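Local coordinates for magnetosome protein MamA (Magnetospirillum gryphiswaldense, PDB 3ASF) that probably serves as a tetratricopeptide-repeat scaffold of the magnetosome, offering surfaces on which other proteins assemble, at residues Leu46-Ala51 and Thr62-Arg67; Leu82-Val87 and Pro97-Val102; Asn106-Asn111 and Leu137-Asn142; Leu116-Asp121 and Asp131-Ala136. All coordinates share one frame; numbering follows the deposited sequence.

Interaction 1. Residues Leu46-Ala51 and Thr62-Arg67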
loop_
_atom_site.group_PDB
_atom_site.type_symbol
_atom_site.label_atom_id
_atom_site.label_comp_id
_atom_site.label_asym_id
_atom_site.label_seq_id
_atom_site.Cartn_x
_atom_site.Cartn_y
_atom_site.Cartn_z
ATOM N N LEU A 46 2.114 -7.156 12.947
ATOM C CA LEU A 46 2.162 -6.753 11.560
ATOM C C LEU A 46 1.204 -7.628 10.750
ATOM O O LEU A 46 0.402 -7.122 9.942
ATOM C CB LEU A 46 3.593 -6.866 11.039
ATOM C CG LEU A 46 3.793 -6.973 9.533
ATOM C CD1 LEU A 46 3.404 -5.659 8.842
ATOM C CD2 LEU A 46 5.234 -7.340 9.217
ATOM N N HIS A 47 1.277 -8.935 10.982
ATOM C CA HIS A 47 0.468 -9.843 10.229
ATOM C C HIS A 47 -0.964 -9.881 10.701
ATOM O O HIS A 47 -1.884 -9.915 9.871
ATOM C CB HIS A 47 1.111 -11.197 10.201
ATOM C CG HIS A 47 2.377 -11.195 9.427
ATOM N ND1 HIS A 47 3.554 -10.709 9.952
ATOM C CD2 HIS A 47 2.640 -11.528 8.143
ATOM C CE1 HIS A 47 4.500 -10.786 9.033
ATOM N NE2 HIS A 47 3.972 -11.278 7.925
ATOM N N LEU A 48 -1.165 -9.808 12.012
ATOM C CA LEU A 48 -2.519 -9.749 12.537
ATOM C C LEU A 48 -3.149 -8.468 12.051
ATOM O O LEU A 48 -4.356 -8.443 11.794
ATOM C CB LEU A 48 -2.569 -9.796 14.067
ATOM C CG LEU A 48 -3.937 -9.555 14.760
ATOM C CD1 LEU A 48 -5.095 -10.349 14.126
ATOM C CD2 LEU A 48 -3.899 -9.841 16.273
ATOM N N GLY A 49 -2.344 -7.409 11.934
ATOM C CA GLY A 49 -2.848 -6.117 11.461
ATOM C C GLY A 49 -3.262 -6.191 10.003
ATOM O O GLY A 49 -4.316 -5.686 9.614
ATOM N N ILE A 50 -2.425 -6.813 9.183
ATOM C CA ILE A 50 -2.745 -6.989 7.768
ATOM C C ILE A 50 -4.077 -7.763 7.698
ATOM O O ILE A 50 -4.990 -7.388 6.961
ATOM C CB ILE A 50 -1.658 -7.809 7.037
ATOM C CG1 ILE A 50 -0.373 -7.022 6.882
ATOM C CG2 ILE A 50 -2.154 -8.286 5.673
ATOM C CD1 ILE A 50 0.786 -7.868 6.457
ATOM N N ALA A 51 -4.190 -8.815 8.506
ATOM C CA ALA A 51 -5.327 -9.712 8.425
ATOM C C ALA A 51 -6.590 -9.107 8.999
ATOM O O ALA A 51 -7.679 -9.486 8.592
ATOM C CB ALA A 51 -5.012 -11.065 9.084
ATOM N N THR A 62 -5.709 -0.857 11.460
ATOM C CA THR A 62 -4.954 0.347 11.273
ATOM C C THR A 62 -4.154 0.711 12.519
ATOM O O THR A 62 -2.964 1.029 12.436
ATOM C CB THR A 62 -5.875 1.494 10.826
ATOM O OG1 THR A 62 -6.105 1.356 9.419
ATOM C CG2 THR A 62 -5.244 2.841 11.077
ATOM N N GLU A 63 -4.807 0.621 13.669
ATOM C CA GLU A 63 -4.195 1.014 14.917
ATOM C C GLU A 63 -3.114 0.024 15.296
ATOM O O GLU A 63 -2.082 0.387 15.861
ATOM C CB GLU A 63 -5.253 1.076 15.994
ATOM C CG GLU A 63 -6.384 1.995 15.635
ATOM C CD GLU A 63 -7.374 2.164 16.767
ATOM O OE1 GLU A 63 -7.400 1.313 17.691
ATOM O OE2 GLU A 63 -8.121 3.166 16.731
ATOM N N LEU A 64 -3.338 -1.235 14.958
ATOM C CA LEU A 64 -2.332 -2.243 15.233
ATOM C C LEU A 64 -1.108 -1.966 14.357
ATOM O O LEU A 64 0.029 -2.194 14.776
ATOM C CB LEU A 64 -2.906 -3.618 14.958
ATOM C CG LEU A 64 -2.318 -4.866 15.582
ATOM C CD1 LEU A 64 -1.962 -4.645 17.030
ATOM C CD2 LEU A 64 -3.361 -5.930 15.460
ATOM N N LEU A 65 -1.338 -1.447 13.153
ATOM C CA LEU A 65 -0.218 -1.147 12.265
ATOM C C LEU A 65 0.520 0.098 12.740
ATOM O O LEU A 65 1.745 0.142 12.715
ATOM C CB LEU A 65 -0.664 -1.039 10.818
ATOM C CG LEU A 65 -1.045 -2.404 10.230
ATOM C CD1 LEU A 65 -1.808 -2.269 8.917
ATOM C CD2 LEU A 65 0.172 -3.269 10.045
ATOM N N GLU A 66 -0.235 1.069 13.234
ATOM C CA GLU A 66 0.335 2.281 13.802
ATOM C C GLU A 66 1.247 1.987 15.029
ATOM O O GLU A 66 2.330 2.573 15.188
ATOM C CB GLU A 66 -0.804 3.253 14.140
ATOM C CG GLU A 66 -1.603 3.673 12.900
ATOM C CD GLU A 66 -2.783 4.604 13.171
ATOM O OE1 GLU A 66 -3.478 4.449 14.204
ATOM O OE2 GLU A 66 -3.040 5.492 12.326
ATOM N N ARG A 67 0.793 1.059 15.871
ATOM C CA ARG A 67 1.550 0.594 17.011
ATOM C C ARG A 67 2.828 -0.127 16.580
ATOM O O ARG A 67 3.851 -0.074 17.280
ATOM C CB ARG A 67 0.670 -0.333 17.876
ATOM C CG ARG A 67 1.329 -0.911 19.145
ATOM C CD ARG A 67 1.937 0.179 20.039
ATOM N NE ARG A 67 2.538 -0.360 21.269
ATOM C CZ ARG A 67 3.785 -0.819 21.384
ATOM N NH1 ARG A 67 4.197 -1.291 22.548
ATOM N NH2 ARG A 67 4.616 -0.821 20.345
#
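L64 and L65, neighbours on helix 58-71, straddle G49 of helix 42-54 and reach different parts of it. The branch of L64 that does the touching is CD2, which lies 3.7 Å from L48 CG and packs against the backbone N of G49 as well. The side chains of L64 and L48 meet at about a right angle. L65 has CG anti to its carbonyl carbon (chi1 -71°). Its CD2 is thereby carried over the backbone of the partner helix, 3.9 Å from L46 O and 4.2 Å from L46 CD1, while its CD1 lies near G49 O. No hydrogen bond crosses the contact. G49 permits the closeness: its CA is 5.4 Å from that of L64, and a CB there would press tightly on L65 CG. Beyond the pair, Y35 borders both L48 and L64, and L65 also packs on V81 and L82 of helix 76-88. Segments 46-51 and 62-67 run antiparallel at 155°; two successive helices paired in this way, with a small residue on the first facing large apolar ones on the second, form the helical hairpin characteristic of a tetratricopeptide repeat.

Interaction 2. Residues Leu82-Val87 and Pro97-Val102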
loop_
_atom_site.group_PDB
_atom_site.type_symbol
_atom_site.label_atom_id
_atom_site.label_comp_id
_atom_site.label_asym_id
_atom_site.label_seq_id
_atom_site.Cartn_x
_atom_site.Cartn_y
_atom_site.Cartn_z
ATOM N N LEU A 82 1.568 -0.335 6.187
ATOM C CA LEU A 82 0.865 0.807 6.747
ATOM C C LEU A 82 0.565 1.834 5.668
ATOM O O LEU A 82 -0.576 2.284 5.535
ATOM C CB LEU A 82 1.611 1.428 7.916
ATOM C CG LEU A 82 0.835 2.561 8.606
ATOM C CD1 LEU A 82 -0.659 2.227 8.872
ATOM C CD2 LEU A 82 1.559 3.002 9.892
ATOM N N GLY A 83 1.574 2.179 4.877
ATOM C CA GLY A 83 1.390 3.210 3.856
ATOM C C GLY A 83 0.302 2.833 2.857
ATOM O O GLY A 83 -0.566 3.651 2.518
ATOM N N LEU A 84 0.358 1.571 2.409
ATOM C CA LEU A 84 -0.594 1.002 1.449
ATOM C C LEU A 84 -1.973 0.955 2.062
ATOM O O LEU A 84 -2.969 1.298 1.430
ATOM C CB LEU A 84 -0.146 -0.405 1.025
ATOM C CG LEU A 84 0.602 -0.653 -0.305
ATOM C CD1 LEU A 84 1.212 0.597 -0.967
ATOM C CD2 LEU A 84 1.649 -1.726 -0.185
ATOM N N THR A 85 -2.016 0.563 3.323
ATOM C CA THR A 85 -3.272 0.469 4.029
ATOM C C THR A 85 -3.951 1.828 4.097
ATOM O O THR A 85 -5.158 1.922 3.911
ATOM C CB THR A 85 -3.086 -0.119 5.456
ATOM O OG1 THR A 85 -2.550 -1.441 5.361
ATOM C CG2 THR A 85 -4.401 -0.149 6.229
ATOM N N TYR A 86 -3.207 2.884 4.381
ATOM C CA TYR A 86 -3.868 4.166 4.529
ATOM C C TYR A 86 -4.504 4.581 3.209
ATOM O O TYR A 86 -5.567 5.189 3.214
ATOM C CB TYR A 86 -2.914 5.266 4.951
ATOM C CG TYR A 86 -2.532 5.357 6.410
ATOM C CD1 TYR A 86 -3.490 5.389 7.427
ATOM C CD2 TYR A 86 -1.192 5.481 6.769
ATOM C CE1 TYR A 86 -3.096 5.508 8.779
ATOM C CE2 TYR A 86 -0.799 5.600 8.076
ATOM C CZ TYR A 86 -1.742 5.612 9.080
ATOM O OH TYR A 86 -1.292 5.744 10.370
ATOM N N VAL A 87 -3.853 4.273 2.083
ATOM C CA VAL A 87 -4.401 4.635 0.775
ATOM C C VAL A 87 -5.758 3.964 0.543
ATOM O O VAL A 87 -6.726 4.620 0.152
ATOM C CB VAL A 87 -3.437 4.324 -0.413
ATOM C CG1 VAL A 87 -4.164 4.476 -1.748
ATOM C CG2 VAL A 87 -2.244 5.246 -0.392
ATOM N N PRO A 97 3.878 10.436 3.657
ATOM C CA PRO A 97 5.236 10.351 4.178
ATOM C C PRO A 97 5.762 8.923 4.174
ATOM O O PRO A 97 6.953 8.700 3.928
ATOM C CB PRO A 97 5.087 10.837 5.636
ATOM C CG PRO A 97 3.786 11.591 5.681
ATOM C CD PRO A 97 2.919 10.923 4.676
ATOM N N LEU A 98 4.888 7.963 4.446
ATOM C CA LEU A 98 5.306 6.580 4.534
ATOM C C LEU A 98 5.671 6.034 3.138
ATOM O O LEU A 98 6.705 5.394 2.946
ATOM C CB LEU A 98 4.207 5.744 5.183
ATOM C CG LEU A 98 4.114 5.811 6.707
ATOM C CD1 LEU A 98 2.747 5.340 7.200
ATOM C CD2 LEU A 98 5.271 5.025 7.377
ATOM N N LEU A 99 4.830 6.322 2.164
ATOM C CA LEU A 99 5.094 5.865 0.837
ATOM C C LEU A 99 6.356 6.560 0.299
ATOM O O LEU A 99 7.197 5.909 -0.323
ATOM C CB LEU A 99 3.855 6.049 -0.063
ATOM C CG LEU A 99 2.600 5.187 0.266
ATOM C CD1 LEU A 99 1.488 5.443 -0.717
ATOM C CD2 LEU A 99 2.879 3.689 0.298
ATOM N N VAL A 100 6.529 7.856 0.572
ATOM C CA VAL A 100 7.743 8.555 0.158
ATOM C C VAL A 100 8.953 7.874 0.786
ATOM O O VAL A 100 9.941 7.601 0.119
ATOM C CB VAL A 100 7.727 10.051 0.561
ATOM C CG1 VAL A 100 9.160 10.644 0.670
ATOM C CG2 VAL A 100 6.872 10.886 -0.378
ATOM N N LYS A 101 8.869 7.589 2.077
ATOM C CA LYS A 101 9.951 6.899 2.757
ATOM C C LYS A 101 10.252 5.552 2.085
ATOM O O LYS A 101 11.412 5.240 1.777
ATOM C CB LYS A 101 9.598 6.680 4.236
ATOM C CG LYS A 101 10.779 6.407 5.143
ATOM C CD LYS A 101 10.358 5.575 6.396
ATOM C CE LYS A 101 11.256 5.872 7.593
ATOM N NZ LYS A 101 10.877 7.154 8.314
ATOM N N VAL A 102 9.215 4.750 1.873
ATOM C CA VAL A 102 9.430 3.425 1.293
ATOM C C VAL A 102 9.996 3.453 -0.130
ATOM O O VAL A 102 10.948 2.731 -0.410
ATOM C CB VAL A 102 8.151 2.598 1.262
ATOM C CG1 VAL A 102 8.388 1.284 0.469
ATOM C CG2 VAL A 102 7.670 2.315 2.689
#
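L98 and L99 of helix 92-105 settle on two flanks of G83, a worked case of a small residue letting two helices close together. The apolar contacts fall into two groups. In one, L98 CD1 sits between two partners, 3.7 Å from L82 CG and equally 3.7 Å from Y86 CE2; in the other, L99 divides its branches, CD2 going to L84 CD1 (3.7 Å) and CD1 to V87 CG2 (3.8 Å). L98 and L99 extend in the same way, each with CG anti to the carbonyl carbon (chi1 -80° and -67°), and their consecutive helix positions put them on different flanks of the glycine. The aromatic contact is made at the rim: L98 CD1 approaches the Y86 ring at its edge, in plane, whereas L82 CD1 from the ring's own helix lies over one face. Backbone packing completes the set, with G83 CA 4.0 Å from L98 CB and G83 C touching L99 CD2; a CB on G83 would clash with that methyl. The contact itself has no hydrogen bond, but the Y86 hydroxyl is paired with E66. Segments 82-87 and 97-102 make an angle of 140° between their directions. On one side L82 and T85 meet helix 58-71, and on the other L84, L99 and V102 pack on helix 110-122, placing this hairpin between the preceding and following helices of the superhelix.

Interaction 3. Residues Asn106-Asn111 and Leu137-Asn142. With SO4 (sulfate ion), chain D; SO4 (sulfate ion), chain H.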
loop_
_atom_site.group_PDB
_atom_site.type_symbol
_atom_site.label_atom_id
_atom_site.label_comp_id
_atom_site.label_asym_id
_atom_site.label_seq_id
_atom_site.Cartn_x
_atom_site.Cartn_y
_atom_site.Cartn_z
ATOM N N ASN A 106 13.039 1.662 -1.355
ATOM C CA ASN A 106 12.679 0.567 -2.250
ATOM C C ASN A 106 12.296 1.054 -3.653
ATOM O O ASN A 106 11.121 0.997 -4.011
ATOM C CB ASN A 106 11.475 -0.139 -1.661
ATOM C CG ASN A 106 11.725 -1.581 -1.398
ATOM O OD1 ASN A 106 11.552 -2.034 -0.255
ATOM N ND2 ASN A 106 12.145 -2.330 -2.433
ATOM N N PRO A 107 13.286 1.507 -4.459
ATOM C CA PRO A 107 12.972 2.174 -5.743
ATOM C C PRO A 107 12.387 1.261 -6.807
ATOM O O PRO A 107 11.905 1.746 -7.835
ATOM C CB PRO A 107 14.323 2.714 -6.218
ATOM C CG PRO A 107 15.275 2.518 -5.084
ATOM C CD PRO A 107 14.736 1.410 -4.246
ATOM N N VAL A 108 12.431 -0.047 -6.575
ATOM C CA VAL A 108 11.945 -0.972 -7.582
ATOM C C VAL A 108 10.537 -1.473 -7.233
ATOM O O VAL A 108 9.981 -2.289 -7.943
ATOM C CB VAL A 108 12.973 -2.103 -7.851
ATOM C CG1 VAL A 108 12.652 -3.383 -7.039
ATOM C CG2 VAL A 108 13.015 -2.399 -9.322
ATOM N N ASN A 109 9.957 -0.958 -6.149
ATOM C CA ASN A 109 8.596 -1.326 -5.779
ATOM C C ASN A 109 7.604 -0.436 -6.493
ATOM O O ASN A 109 7.406 0.727 -6.124
ATOM C CB ASN A 109 8.384 -1.256 -4.274
ATOM C CG ASN A 109 6.991 -1.689 -3.864
ATOM O OD1 ASN A 109 6.029 -1.559 -4.633
ATOM N ND2 ASN A 109 6.869 -2.214 -2.644
ATOM N N PHE A 110 6.958 -1.017 -7.497
ATOM C CA PHE A 110 6.069 -0.312 -8.402
ATOM C C PHE A 110 4.756 0.133 -7.756
ATOM O O PHE A 110 4.283 1.259 -7.967
ATOM C CB PHE A 110 5.775 -1.187 -9.618
ATOM C CG PHE A 110 4.627 -0.698 -10.447
ATOM C CD1 PHE A 110 4.831 0.203 -11.506
ATOM C CD2 PHE A 110 3.330 -1.115 -10.162
ATOM C CE1 PHE A 110 3.748 0.676 -12.275
ATOM C CE2 PHE A 110 2.238 -0.662 -10.926
ATOM C CZ PHE A 110 2.449 0.233 -11.990
ATOM N N ASN A 111 4.141 -0.759 -7.003
ATOM C CA ASN A 111 2.841 -0.468 -6.399
ATOM C C ASN A 111 2.911 0.693 -5.393
ATOM O O ASN A 111 2.082 1.624 -5.411
ATOM C CB ASN A 111 2.338 -1.751 -5.748
ATOM C CG ASN A 111 0.993 -1.595 -5.120
ATOM O OD1 ASN A 111 0.107 -0.939 -5.657
ATOM N ND2 ASN A 111 0.826 -2.211 -3.965
ATOM N N LEU A 137 5.930 4.467 -14.344
ATOM C CA LEU A 137 5.994 4.079 -15.739
ATOM C C LEU A 137 7.411 3.641 -16.105
ATOM O O LEU A 137 7.597 2.705 -16.853
ATOM C CB LEU A 137 5.592 5.264 -16.586
ATOM C CG LEU A 137 4.923 4.934 -17.901
ATOM C CD1 LEU A 137 3.630 4.059 -17.740
ATOM C CD2 LEU A 137 4.652 6.286 -18.586
ATOM N N GLY A 138 8.412 4.326 -15.570
ATOM C CA GLY A 138 9.794 3.952 -15.804
ATOM C C GLY A 138 10.068 2.526 -15.361
ATOM O O GLY A 138 10.863 1.828 -15.987
ATOM N N LEU A 139 9.408 2.082 -14.283
ATOM C CA LEU A 139 9.564 0.691 -13.802
ATOM C C LEU A 139 8.763 -0.315 -14.628
ATOM O O LEU A 139 9.146 -1.479 -14.748
ATOM C CB LEU A 139 9.107 0.528 -12.339
ATOM C CG LEU A 139 9.812 1.262 -11.189
ATOM C CD1 LEU A 139 8.966 1.225 -9.855
ATOM C CD2 LEU A 139 11.234 0.749 -10.989
ATOM N N ARG A 140 7.615 0.122 -15.134
ATOM C CA ARG A 140 6.677 -0.760 -15.837
ATOM C C ARG A 140 6.031 -0.003 -16.983
ATOM O O ARG A 140 4.884 0.421 -16.870
ATOM C CB ARG A 140 5.566 -1.225 -14.899
ATOM C CG ARG A 140 6.026 -2.195 -13.875
ATOM C CD ARG A 140 4.862 -2.942 -13.362
ATOM N NE ARG A 140 5.235 -3.704 -12.189
ATOM C CZ ARG A 140 4.365 -4.293 -11.382
ATOM N NH1 ARG A 140 3.058 -4.218 -11.631
ATOM N NH2 ARG A 140 4.821 -4.957 -10.329
ATOM N N PRO A 141 6.749 0.155 -18.098
ATOM C CA PRO A 141 6.223 1.000 -19.162
ATOM C C PRO A 141 5.019 0.410 -19.875
ATOM O O PRO A 141 4.425 1.069 -20.712
ATOM C CB PRO A 141 7.404 1.125 -20.134
ATOM C CG PRO A 141 8.620 0.672 -19.317
ATOM C CD PRO A 141 8.086 -0.365 -18.405
ATOM N N ASN A 142 4.673 -0.829 -19.567
ATOM C CA ASN A 142 3.572 -1.452 -20.254
ATOM C C ASN A 142 2.298 -1.313 -19.464
ATOM O O ASN A 142 1.317 -1.936 -19.799
ATOM C CB ASN A 142 3.859 -2.938 -20.501
ATOM C CG ASN A 142 4.480 -3.202 -21.866
ATOM O OD1 ASN A 142 4.519 -2.317 -22.723
ATOM N ND2 ASN A 142 4.966 -4.434 -22.078
HETATM S S SO4 D . 1.136 -5.096 -8.650
HETATM O O1 SO4 D . 0.436 -5.614 -7.475
HETATM O O2 SO4 D . 2.559 -5.021 -8.284
HETATM O O3 SO4 D . 0.925 -6.012 -9.788
HETATM O O4 SO4 D . 0.566 -3.788 -8.991
HETATM S S SO4 H . -2.454 -2.509 -2.586
HETATM O O1 SO4 H . -2.987 -1.961 -1.338
HETATM O O2 SO4 H . -1.639 -3.691 -2.287
HETATM O O3 SO4 H . -3.574 -2.874 -3.469
HETATM O O4 SO4 H . -1.656 -1.468 -3.222
#
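F110 turns its ring away from its own backbone N (chi1 166°) and offers a face to R140, whose side chain leaves with CG anti to the carbonyl carbon and runs extended from CG to NE across that face. The pair joins the start of helix 110-122 to the end of helix 126-139, the two ends that come together in the antiparallel hairpin of a tetratricopeptide repeat. The guanidinium is stacked flat on the ring, with the planes only 7° apart and the centres separated by 4.2 Å. R140 CD adds a CH-pi contact over the same face, 3.7 Å from the ring centroid. With an alanine here in place of F110 the platform under the guanidinium would be gone, and R140 is likely to be freer to turn. L139 packs against the neighbouring turn: its CD1 lies 3.6 Å from F110 CA, and its CD2 rests against P107 O and V108. That turn, type I from N106 to N109, leads into the helix, where N109 OD1 caps V112 N. Outward from the stack, R140 grips a sulfate ion, probably from the crystallisation liquor, and the anion may partly offset its charge. NH2 of R140 bonds O2 of this sulfate at 3.1 Å, while NH1 of R140 makes a straighter but weak bond to O3 of the same ion, 3.3 Å long and with an angle of 171° at the hydrogen.

Interaction 4. Residues Leu116-Asp121 and Asp131-Ala136. With SO4 (sulfate ion), chain I.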
loop_
_atom_site.group_PDB
_atom_site.type_symbol
_atom_site.label_atom_id
_atom_site.label_comp_id
_atom_site.label_asym_id
_atom_site.label_seq_id
_atom_site.Cartn_x
_atom_site.Cartn_y
_atom_site.Cartn_z
ATOM N N LEU A 116 1.510 6.091 -4.193
ATOM C CA LEU A 116 1.965 7.416 -3.780
ATOM C C LEU A 116 1.443 8.456 -4.777
ATOM O O LEU A 116 0.949 9.504 -4.391
ATOM C CB LEU A 116 3.490 7.445 -3.669
ATOM C CG LEU A 116 4.185 8.789 -3.538
ATOM C CD1 LEU A 116 3.618 9.543 -2.353
ATOM C CD2 LEU A 116 5.698 8.589 -3.392
ATOM N N GLY A 117 1.494 8.138 -6.060
ATOM C CA GLY A 117 0.920 9.020 -7.072
ATOM C C GLY A 117 -0.564 9.206 -6.842
ATOM O O GLY A 117 -1.075 10.322 -6.884
ATOM N N VAL A 118 -1.246 8.098 -6.580
ATOM C CA VAL A 118 -2.656 8.126 -6.280
ATOM C C VAL A 118 -2.954 8.994 -5.052
ATOM O O VAL A 118 -3.847 9.844 -5.108
ATOM C CB VAL A 118 -3.217 6.695 -6.095
ATOM C CG1 VAL A 118 -4.658 6.741 -5.622
ATOM C CG2 VAL A 118 -3.149 5.909 -7.427
ATOM N N ALA A 119 -2.211 8.799 -3.964
ATOM C CA ALA A 119 -2.439 9.573 -2.741
ATOM C C ALA A 119 -2.268 11.057 -3.035
ATOM O O ALA A 119 -3.067 11.867 -2.622
ATOM C CB ALA A 119 -1.471 9.150 -1.647
ATOM N N LEU A 120 -1.201 11.394 -3.745
ATOM C CA LEU A 120 -0.890 12.762 -4.124
ATOM C C LEU A 120 -1.980 13.428 -4.963
ATOM O O LEU A 120 -2.329 14.583 -4.704
ATOM C CB LEU A 120 0.442 12.778 -4.876
ATOM C CG LEU A 120 1.757 13.261 -4.235
ATOM C CD1 LEU A 120 1.664 13.745 -2.792
ATOM C CD2 LEU A 120 2.875 12.260 -4.391
ATOM N N ASP A 121 -2.509 12.712 -5.960
ATOM C CA ASP A 121 -3.588 13.225 -6.842
ATOM C C ASP A 121 -4.811 13.603 -5.998
ATOM O O ASP A 121 -5.377 14.694 -6.134
ATOM C CB ASP A 121 -3.959 12.176 -7.909
ATOM C CG ASP A 121 -5.163 12.586 -8.787
ATOM O OD1 ASP A 121 -4.939 13.265 -9.823
ATOM O OD2 ASP A 121 -6.320 12.180 -8.478
ATOM N N ASP A 131 4.626 13.418 -11.498
ATOM C CA ASP A 131 6.042 13.041 -11.350
ATOM C C ASP A 131 6.228 11.605 -10.835
ATOM O O ASP A 131 7.110 10.864 -11.325
ATOM C CB ASP A 131 6.794 14.034 -10.455
ATOM C CG ASP A 131 6.950 15.400 -11.110
ATOM O OD1 ASP A 131 7.242 16.373 -10.373
ATOM O OD2 ASP A 131 6.775 15.497 -12.362
ATOM N N SER A 132 5.405 11.222 -9.856
ATOM C CA SER A 132 5.488 9.889 -9.274
ATOM C C SER A 132 5.028 8.823 -10.259
ATOM O O SER A 132 5.698 7.784 -10.396
ATOM C CB SER A 132 4.732 9.795 -7.944
ATOM O OG SER A 132 5.627 10.096 -6.860
ATOM N N PHE A 133 3.918 9.094 -10.957
ATOM C CA PHE A 133 3.416 8.208 -11.997
ATOM C C PHE A 133 4.456 7.965 -13.058
ATOM O O PHE A 133 4.646 6.834 -13.492
ATOM C CB PHE A 133 2.161 8.784 -12.640
ATOM C CG PHE A 133 0.953 8.697 -11.754
ATOM C CD1 PHE A 133 0.722 7.557 -10.992
ATOM C CD2 PHE A 133 0.050 9.749 -11.677
ATOM C CE1 PHE A 133 -0.402 7.474 -10.161
ATOM C CE2 PHE A 133 -1.072 9.657 -10.858
ATOM C CZ PHE A 133 -1.298 8.522 -10.102
ATOM N N LYS A 134 5.178 9.006 -13.443
ATOM C CA LYS A 134 6.175 8.819 -14.469
ATOM C C LYS A 134 7.312 7.971 -13.948
ATOM O O LYS A 134 7.893 7.176 -14.699
ATOM C CB LYS A 134 6.647 10.158 -15.029
ATOM C CG LYS A 134 5.646 10.707 -16.081
ATOM C CD LYS A 134 5.764 12.223 -16.279
ATOM C CE LYS A 134 5.045 12.688 -17.550
ATOM N NZ LYS A 134 5.518 14.045 -17.925
ATOM N N ILE A 135 7.637 8.109 -12.660
ATOM C CA ILE A 135 8.665 7.246 -12.120
ATOM C C ILE A 135 8.150 5.797 -12.144
ATOM O O ILE A 135 8.914 4.873 -12.377
ATOM C CB ILE A 135 9.116 7.679 -10.718
ATOM C CG1 ILE A 135 9.837 9.027 -10.773
ATOM C CG2 ILE A 135 10.048 6.654 -10.146
ATOM C CD1 ILE A 135 9.963 9.714 -9.373
ATOM N N ALA A 136 6.851 5.607 -11.928
ATOM C CA ALA A 136 6.274 4.256 -11.947
ATOM C C ALA A 136 6.271 3.655 -13.343
ATOM O O ALA A 136 6.565 2.475 -13.502
ATOM C CB ALA A 136 4.898 4.264 -11.408
HETATM S S SO4 I . 7.885 13.583 -20.242
HETATM O O1 SO4 I . 6.502 14.024 -20.028
HETATM O O2 SO4 I . 8.671 13.743 -19.005
HETATM O O3 SO4 I . 7.886 12.175 -20.663
HETATM O O4 SO4 I . 8.476 14.410 -21.308
#
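F133, S132 and G117 account for most of the buried surface between helices 110-122 and 126-139, and they show how a glycine can make room for a ring. With chi1 at -73° the ring of F133 is carried toward the partner backbone, and chi2 of -41° turns a face to G117. The CA of G117 sits over that face, toward the rim, in a CH-pi contact 4.0 Å from the centroid. The far end of the ring reaches further along the helix: F133 CZ lies 3.4 Å from G117 C, and V118 CG2 is a looser neighbour, 4.2 Å from F133 CZ. Any CB on G117 would collide with F133 CE1. Were F133 a leucine, the flat ring would be gone, and the G117 backbone and V118 CG2 would probably be left with a gap where CZ and CE1 now pack.

S132 fills the adjoining position with a much smaller side chain. Its CB packs 4.0 Å from G117 CA, and the two CA atoms approach to 5.1 Å. Its OG lies 3.8 Å from L116 CD2, an apolar neighbour, while the hydroxyl's polar need is met by a hydrogen bond with R113 on the same helix as L116. No hydrogen bond links the two segments directly.

Segments 116-121 and 131-136 run antiparallel, at 164° between their directions. F133 extends past this hairpin to V146, A149, I150 and S153 of helix 144-156, while L116 and L120 pack back on helix 92-105, so the contact lies between the preceding and following helices of the repeat array.

From the N terminus, interaction 1 closes the first loop, pairing helix 42-54 with helix 58-71. Interaction 2 follows in series and joins helices 76-88 and 92-105; the two touch where T62 and L65 pack on T85. Interactions 3 and 4 both unite helices 110-122 and 126-139. The loop of interaction 4 is enclosed within the longer one of interaction 3, and F110 meets the backbone of A136 where they adjoin. L99 packing on L116 connects interaction 2 to interaction 4, and L84 on N111 connects it to interaction 3. No loops cross: successive hairpins stack side by side, and interaction 1 lies about 25 Å from interaction 4, centre to centre.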